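Local coordinates for putative polyprenyl synthetase (Streptomyces coelicolor, PDB 3NF2), which probably acts as a magnesium-dependent prenyltransferase that builds polyprenyl diphosphates from isoprenoid diphosphate precursors, at residues L61-A66 and A191-A196. Sequence-based numbering, arbitrary orientation.
Sequences LAVLSA and ASSIGA
Segment 61-66 is regular alpha-helix (phi/psi near -64°/-40°); 191-196 departs from it at S193 (-114°/-12°), where a turn opens. The buried segments run the same way, axes crossing at -40° and approaching to 6.1 Å; CA atoms pair A62 with A191 (4.9 Å) and A66 with G195 (3.9 Å). S65, chi1 t, is the knob among S192, S193, G195 and A196; its OG inserts between S192 O and A196 N (5.6 Å apart), donating to S192 O (2.7 Å) and accepting from A196 N (3.0 Å), replacing the direct i to i+4 bond. G195 permits the approach: a CB there would clash with A62 O, S65 CB and A66 N. Three CA-H...O contacts line the crossing: G195 CA to A62 O and A66 CA to G195 O (both 3.4 Å), A62 CA to A191 O (3.2 Å). L61 points toward the other helix, CG 3.4 Å from S192 OG, which hydrogen-bonds to L188 O. Such glycine-permitted crossing joins helices 57-67 and 173-198 within the predominantly helical isoprenoid synthase fold.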
loop_
_atom_site.group_PDB
_atom_site.type_symbol
_atom_site.label_atom_id
_atom_site.label_comp_id
_atom_site.label_asym_id
_atom_site.label_seq_id
_atom_site.Cartn_x
_atom_site.Cartn_y
_atom_site.Cartn_z
ATOM N N LEU A 61 3.840 -23.505 -4.125
ATOM C CA LEU A 61 4.260 -23.169 -5.470
ATOM C C LEU A 61 5.616 -22.469 -5.460
ATOM O O LEU A 61 6.497 -22.813 -6.244
ATOM C CB LEU A 61 3.193 -22.277 -6.106
ATOM C CG LEU A 61 2.630 -22.477 -7.513
ATOM C CD1 LEU A 61 2.926 -23.837 -8.102
ATOM C CD2 LEU A 61 1.129 -22.243 -7.468
ATOM N N ALA A 62 5.784 -21.505 -4.555
ATOM C CA ALA A 62 7.018 -20.711 -4.482
ATOM C C ALA A 62 8.251 -21.515 -4.074
ATOM O O ALA A 62 9.347 -21.258 -4.583
ATOM C CB ALA A 62 6.833 -19.514 -3.569
ATOM N N VAL A 63 8.074 -22.473 -3.163
ATOM C CA VAL A 63 9.192 -23.336 -2.766
ATOM C C VAL A 63 9.530 -24.308 -3.892
ATOM O O VAL A 63 10.707 -24.562 -4.148
ATOM C CB VAL A 63 9.006 -24.048 -1.376
ATOM C CG1 VAL A 63 8.928 -23.023 -0.251
ATOM C CG2 VAL A 63 7.788 -24.959 -1.336
ATOM N N LEU A 64 8.498 -24.802 -4.583
ATOM C CA LEU A 64 8.662 -25.582 -5.813
ATOM C C LEU A 64 9.414 -24.814 -6.899
ATOM O O LEU A 64 10.270 -25.375 -7.581
ATOM C CB LEU A 64 7.302 -26.012 -6.368
ATOM C CG LEU A 64 6.887 -27.479 -6.343
ATOM C CD1 LEU A 64 6.321 -27.872 -4.993
ATOM C CD2 LEU A 64 5.856 -27.703 -7.427
ATOM N N SER A 65 9.084 -23.531 -7.042
ATOM C CA SER A 65 9.684 -22.664 -8.051
ATOM C C SER A 65 11.203 -22.591 -7.926
ATOM O O SER A 65 11.901 -22.536 -8.931
ATOM C CB SER A 65 9.088 -21.258 -7.964
ATOM O OG SER A 65 9.491 -20.459 -9.066
ATOM N N ALA A 66 11.697 -22.600 -6.689
ATOM C CA ALA A 66 13.130 -22.558 -6.414
ATOM C C ALA A 66 13.853 -23.820 -6.894
ATOM O O ALA A 66 14.967 -23.739 -7.429
ATOM C CB ALA A 66 13.376 -22.311 -4.925
ATOM N N ALA A 191 3.789 -16.355 -7.722
ATOM C CA ALA A 191 4.154 -17.461 -6.836
ATOM C C ALA A 191 4.868 -18.589 -7.585
ATOM O O ALA A 191 5.802 -19.190 -7.059
ATOM C CB ALA A 191 2.933 -17.997 -6.127
ATOM N N SER A 192 4.430 -18.846 -8.821
ATOM C CA SER A 192 5.000 -19.891 -9.664
ATOM C C SER A 192 6.403 -19.582 -10.167
ATOM O O SER A 192 7.147 -20.501 -10.495
ATOM C CB SER A 192 4.089 -20.179 -10.867
ATOM O OG SER A 192 2.900 -20.830 -10.451
ATOM N N SER A 193 6.758 -18.304 -10.237
ATOM C CA SER A 193 8.040 -17.911 -10.822
ATOM C C SER A 193 9.048 -17.277 -9.848
ATOM O O SER A 193 10.222 -17.126 -10.194
ATOM C CB SER A 193 7.820 -16.980 -12.016
ATOM O OG SER A 193 7.334 -15.713 -11.605
ATOM N N ILE A 194 8.605 -16.919 -8.643
ATOM C CA ILE A 194 9.440 -16.129 -7.729
ATOM C C ILE A 194 10.626 -16.904 -7.093
ATOM O O ILE A 194 11.746 -16.382 -7.025
ATOM C CB ILE A 194 8.586 -15.355 -6.667
ATOM C CG1 ILE A 194 9.394 -14.207 -6.052
ATOM C CG2 ILE A 194 7.948 -16.305 -5.617
ATOM C CD1 ILE A 194 8.588 -13.302 -5.130
ATOM N N GLY A 195 10.377 -18.136 -6.653
ATOM C CA GLY A 195 11.429 -19.012 -6.133
ATOM C C GLY A 195 12.552 -19.214 -7.137
ATOM O O GLY A 195 13.723 -19.202 -6.767
ATOM N N ALA A 196 12.180 -19.375 -8.406
ATOM C CA ALA A 196 13.120 -19.589 -9.503
ATOM C C ALA A 196 13.997 -18.378 -9.738
ATOM O O ALA A 196 15.207 -18.515 -9.943
ATOM C CB ALA A 196 12.370 -19.942 -10.775
#